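PDB 3OF7: guanine nucleotide exchange factor SRM1 from Saccharomyces cerevisiae, which promotes exchange of GDP for GTP on the GTPases GSP1 and GSP2, binds chromatin, controls RNA metabolism and is required for mRNA and ribosome nuclear export. Local coordinates for residues T36-E41 / G440-V445; L44-K49 / L129-A134. One frame throughout, in Å; residues are numbered along the deposited sequence. Where two conformers were deposited one is given.

Interaction 1: T36-E41 / G440-V445; sequences TGSMCE and GGQFSV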
loop_
_atom_site.group_PDB
_atom_site.type_symbol
_atom_site.label_atom_id
_atom_site.label_comp_id
_atom_site.label_asym_id
_atom_site.label_seq_id
_atom_site.Cartn_x
_atom_site.Cartn_y
_atom_site.Cartn_z
ATOM N N THR A 36 9.885 8.984 9.200
ATOM C CA THR A 36 10.793 10.010 8.672
ATOM C C THR A 36 10.150 10.751 7.496
ATOM O O THR A 36 9.585 10.132 6.589
ATOM C CB THR A 36 12.173 9.398 8.310
ATOM O OG1 THR A 36 12.762 8.872 9.506
ATOM C CG2 THR A 36 13.134 10.442 7.706
ATOM N N GLY A 37 10.230 12.078 7.540
ATOM C CA GLY A 37 9.594 12.926 6.543
ATOM C C GLY A 37 10.555 13.933 5.942
ATOM O O GLY A 37 10.200 15.102 5.760
ATOM N N SER A 38 11.765 13.476 5.619
ATOM C CA SER A 38 12.807 14.350 5.055
ATOM C C SER A 38 12.418 14.904 3.676
ATOM O O SER A 38 12.997 15.892 3.208
ATOM C CB SER A 38 14.148 13.604 4.985
ATOM O OG SER A 38 14.123 12.597 3.987
ATOM N N MET A 39 11.442 14.259 3.039
ATOM C CA MET A 39 10.944 14.666 1.726
ATOM C C MET A 39 9.474 15.106 1.826
ATOM O O MET A 39 8.715 15.020 0.853
ATOM C CB MET A 39 11.133 13.531 0.700
ATOM C CG MET A 39 12.599 13.261 0.309
ATOM S SD MET A 39 12.900 11.823 -0.761
ATOM C CE MET A 39 12.561 10.480 0.377
ATOM N N CYS A 40 9.085 15.571 3.015
ATOM C CA CYS A 40 7.736 16.087 3.316
ATOM C C CYS A 40 6.656 15.016 3.516
ATOM O O CYS A 40 5.469 15.343 3.586
ATOM C CB CYS A 40 7.285 17.130 2.276
ATOM S SG CYS A 40 8.352 18.608 2.226
ATOM N N GLU A 41 7.069 13.751 3.641
ATOM C CA GLU A 41 6.118 12.618 3.666
ATOM C C GLU A 41 5.128 12.634 4.830
ATOM O O GLU A 41 4.012 12.109 4.704
ATOM C CB GLU A 41 6.840 11.267 3.693
ATOM C CG GLU A 41 7.779 11.002 2.545
ATOM C CD GLU A 41 9.219 11.256 2.931
ATOM O OE1 GLU A 41 9.508 12.356 3.453
ATOM O OE2 GLU A 41 10.058 10.353 2.713
ATOM N N GLY A 440 4.657 3.924 3.680
ATOM C CA GLY A 440 5.477 4.370 2.554
ATOM C C GLY A 440 6.908 3.917 2.725
ATOM O O GLY A 440 7.186 2.942 3.449
ATOM N N GLY A 441 7.829 4.621 2.069
ATOM C CA GLY A 441 9.240 4.237 2.107
ATOM C C GLY A 441 9.826 4.292 3.510
ATOM O O GLY A 441 10.515 3.358 3.946
ATOM N N GLN A 442 9.552 5.388 4.215
ATOM C CA GLN A 442 10.184 5.666 5.510
ATOM C C GLN A 442 9.202 6.148 6.580
ATOM O O GLN A 442 9.614 6.728 7.590
ATOM C CB GLN A 442 11.298 6.724 5.340
ATOM C CG GLN A 442 12.389 6.359 4.336
ATOM C CD GLN A 442 13.582 7.317 4.372
ATOM O OE1 GLN A 442 13.523 8.387 4.984
ATOM N NE2 GLN A 442 14.670 6.927 3.715
ATOM N N PHE A 443 7.912 5.901 6.373
ATOM C CA PHE A 443 6.882 6.490 7.231
ATOM C C PHE A 443 5.597 5.681 7.158
ATOM O O PHE A 443 5.434 4.843 6.268
ATOM C CB PHE A 443 6.624 7.955 6.828
ATOM C CG PHE A 443 5.846 8.116 5.534
ATOM C CD1 PHE A 443 6.443 7.851 4.305
ATOM C CD2 PHE A 443 4.515 8.551 5.557
ATOM C CE1 PHE A 443 5.727 8.008 3.099
ATOM C CE2 PHE A 443 3.785 8.707 4.368
ATOM C CZ PHE A 443 4.391 8.435 3.135
ATOM N N SER A 444 4.683 5.948 8.088
ATOM C CA SER A 444 3.385 5.279 8.136
ATOM C C SER A 444 2.273 6.278 8.467
ATOM O O SER A 444 2.530 7.360 9.011
ATOM C CB SER A 444 3.404 4.161 9.179
ATOM O OG SER A 444 4.531 3.318 9.008
ATOM N N VAL A 445 1.043 5.917 8.114
ATOM C CA VAL A 445 -0.128 6.753 8.368
ATOM C C VAL A 445 -1.238 5.842 8.874
ATOM O O VAL A 445 -1.383 4.711 8.393
ATOM C CB VAL A 445 -0.615 7.478 7.084
ATOM C CG1 VAL A 445 -1.857 8.344 7.375
ATOM C CG2 VAL A 445 0.500 8.330 6.468
HETATM O O HOH W 1 12.181 10.351 4.336
HETATM O O HOH W 2 9.427 7.742 2.239
#
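At the seam of this RCC1-type seven-bladed propeller, where strands from the two ends of the chain share one blade, T36 and E41 meet Q442 and F443. T36 N donates to Q442 O at 2.8 Å, an almost straight bond (N-H...O 169°), just beyond strand 30-34. On the side-chain side T36 CG2 lies 3.4 Å from Q442 OE1, while T36 OG1 turns to T406 O. From G37 to C40 the chain makes a type I turn, which brings E41 back over F443. There E41 CB sits above the middle of the F443 ring, 3.5 Å from its centroid and 14° off the normal, a CH-pi contact. E41 O approaches the same ring, 3.4 Å from F443 CE2, and takes a weak hydrogen bond from W91 NE1. The E41 chain bends at chi2 (100°), carrying CD back toward the turn, and E41 OE1 accepts M39 N at 2.7 Å. One water lies among S38 OG, E41 OE2 and Q442 OE1; a second donates to E41 OE2 at 2.7 Å and accepts a weak bond from Q442 N. The buried carboxylate is thus satisfied by an amide and water, and its polar link to Q442 is water-mediated.

Interaction 2: L44-K49 / L129-A134; sequences LGPLAK and LESTPA
S131 comes up against the G45-P46 peptide with its whole side chain. S131 CB lies 3.5 Å from G45 O and almost as near the carbonyl carbon of G45. From there chi1 of 64° sets OG between its own backbone N and carbonyl carbon, and S131 OG comes to lie 3.1 Å from G45 C. S131 OG is also 3.2 Å from P46 N, but a proline nitrogen has no hydrogen to give, so this is plain van der Waals contact. Beyond the nitrogen S131 OG meets the proline ring, with P46 CD at 3.8 Å. The hydroxyl is hydrogen-bonded to N127 O, just before the short, weakly bonded helix 128-131. This helix comes soon after residues 105-125, which are not modelled, and leads into strand 134-135, an outer strand of its four-stranded blade; segment 44-49 belongs to a long loop of the first repeat, between strands 30-34 and 52-53. The contact therefore joins a loop of the closing blade to the next blade of the propeller. The backbone of S131 supplies the polar tie: S131 O accepts G45 N at 2.9 Å, at an N-H...O angle of 146°, with the donor well above the carbonyl plane (46° out of it). Beside it T132 OG1 stands 3.9 Å from G45 CA and 4.2 Å from P46 CD. Like S131 OG, it is hydrogen-bonded to the carbonyl four residues back, here E128 O, while the backbone of P46 is bonded to that of L126.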
loop_
_atom_site.group_PDB
_atom_site.type_symbol
_atom_site.label_atom_id
_atom_site.label_comp_id
_atom_site.label_asym_id
_atom_site.label_seq_id
_atom_site.Cartn_x
_atom_site.Cartn_y
_atom_site.Cartn_z
ATOM N N LEU A 44 3.260 16.923 8.393
ATOM C CA LEU A 44 3.125 17.584 9.689
ATOM C C LEU A 44 3.685 19.012 9.639
ATOM O O LEU A 44 4.005 19.611 10.669
ATOM C CB LEU A 44 3.778 16.748 10.791
ATOM C CG LEU A 44 3.062 15.437 11.149
ATOM C CD1 LEU A 44 3.941 14.559 12.028
ATOM C CD2 LEU A 44 1.706 15.668 11.812
ATOM N N GLY A 45 3.785 19.553 8.427
ATOM C CA GLY A 45 4.249 20.921 8.233
ATOM C C GLY A 45 5.760 21.051 8.122
ATOM O O GLY A 45 6.485 20.047 8.173
ATOM N N PRO A 46 6.241 22.300 7.971
ATOM C CA PRO A 46 7.614 22.627 7.566
ATOM C C PRO A 46 8.703 22.542 8.634
ATOM O O PRO A 46 9.882 22.477 8.281
ATOM C CB PRO A 46 7.494 24.079 7.078
ATOM C CG PRO A 46 6.351 24.639 7.841
ATOM C CD PRO A 46 5.376 23.495 8.001
ATOM N N LEU A 47 8.324 22.546 9.912
ATOM C CA LEU A 47 9.297 22.646 11.014
ATOM C C LEU A 47 10.229 21.441 11.101
ATOM O O LEU A 47 9.785 20.297 10.948
ATOM C CB LEU A 47 8.585 22.859 12.355
ATOM C CG LEU A 47 7.744 24.123 12.557
ATOM C CD1 LEU A 47 7.072 24.105 13.931
ATOM C CD2 LEU A 47 8.568 25.402 12.370
ATOM N N ALA A 48 11.512 21.705 11.358
ATOM C CA ALA A 48 12.545 20.665 11.368
ATOM C C ALA A 48 12.228 19.539 12.348
ATOM O O ALA A 48 12.405 18.370 12.023
ATOM C CB ALA A 48 13.928 21.264 11.666
ATOM N N LYS A 49 11.751 19.899 13.539
ATOM C CA LYS A 49 11.353 18.925 14.560
ATOM C C LYS A 49 10.277 17.952 14.054
ATOM O O LYS A 49 10.157 16.837 14.560
ATOM C CB LYS A 49 10.851 19.646 15.821
ATOM C CG LYS A 49 9.734 20.665 15.553
ATOM C CD LYS A 49 9.277 21.407 16.807
ATOM C CE LYS A 49 8.026 20.783 17.412
ATOM N NZ LYS A 49 7.259 21.757 18.255
ATOM N N LEU A 129 4.317 24.229 1.459
ATOM C CA LEU A 129 3.193 23.739 0.681
ATOM C C LEU A 129 3.192 22.206 0.545
ATOM O O LEU A 129 2.136 21.580 0.633
ATOM C CB LEU A 129 3.131 24.443 -0.679
ATOM C CG LEU A 129 2.810 25.947 -0.610
ATOM C CD1 LEU A 129 3.015 26.618 -1.963
ATOM C CD2 LEU A 129 1.389 26.193 -0.090
ATOM N N GLU A 130 4.370 21.614 0.360
ATOM C CA GLU A 130 4.497 20.158 0.182
ATOM C C GLU A 130 4.297 19.397 1.484
ATOM O O GLU A 130 3.710 18.315 1.490
ATOM C CB GLU A 130 5.862 19.797 -0.405
ATOM C CG GLU A 130 6.039 20.156 -1.866
ATOM C CD GLU A 130 7.467 19.956 -2.345
ATOM O OE1 GLU A 130 7.864 18.800 -2.611
ATOM O OE2 GLU A 130 8.191 20.968 -2.475
ATOM N N SER A 131 4.795 19.958 2.582
ATOM C CA SER A 131 4.699 19.311 3.892
ATOM C C SER A 131 3.364 19.571 4.605
ATOM O O SER A 131 3.103 19.005 5.673
ATOM C CB SER A 131 5.882 19.712 4.784
ATOM O OG SER A 131 5.873 21.101 5.060
ATOM N N THR A 132 2.525 20.418 4.016
ATOM C CA THR A 132 1.217 20.714 4.596
ATOM C C THR A 132 0.120 20.125 3.717
ATOM O O THR A 132 -0.007 20.511 2.547
ATOM C CB THR A 132 0.994 22.236 4.808
ATOM O OG1 THR A 132 2.050 22.769 5.621
ATOM C CG2 THR A 132 -0.359 22.506 5.500
ATOM N N PRO A 133 -0.663 19.178 4.270
ATOM C CA PRO A 133 -1.775 18.589 3.541
ATOM C C PRO A 133 -2.724 19.671 3.068
ATOM O O PRO A 133 -3.063 20.565 3.840
ATOM C CB PRO A 133 -2.465 17.723 4.598
ATOM C CG PRO A 133 -1.368 17.324 5.495
ATOM C CD PRO A 133 -0.488 18.540 5.588
ATOM N N ALA A 134 -3.127 19.590 1.808
ATOM C CA ALA A 134 -4.070 20.550 1.237
ATOM C C ALA A 134 -4.844 19.891 0.107
ATOM O O ALA A 134 -4.400 18.878 -0.454
ATOM C CB ALA A 134 -3.333 21.809 0.740
#

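From the N terminus, the chain leaves strand 30-34 into the long loop that carries both 36-41 and 44-49. Segment 44-49 closes first: after strands 69-74, 78-83 and 88-92, residues 129-134 come back to it, 80 residues later. Segment 36-41 waits for the far end of the chain, where 440-445 returns from within the seventh repeat. Interaction 2 is thus nested inside the loop closed by interaction 1. Their centres are about 12 Å apart, and they touch at C40, whose SG packs 3.7 Å from S131 CB. One loop therefore faces two ways, tied to the closing strands through interaction 1 and to the neighbouring blade through interaction 2.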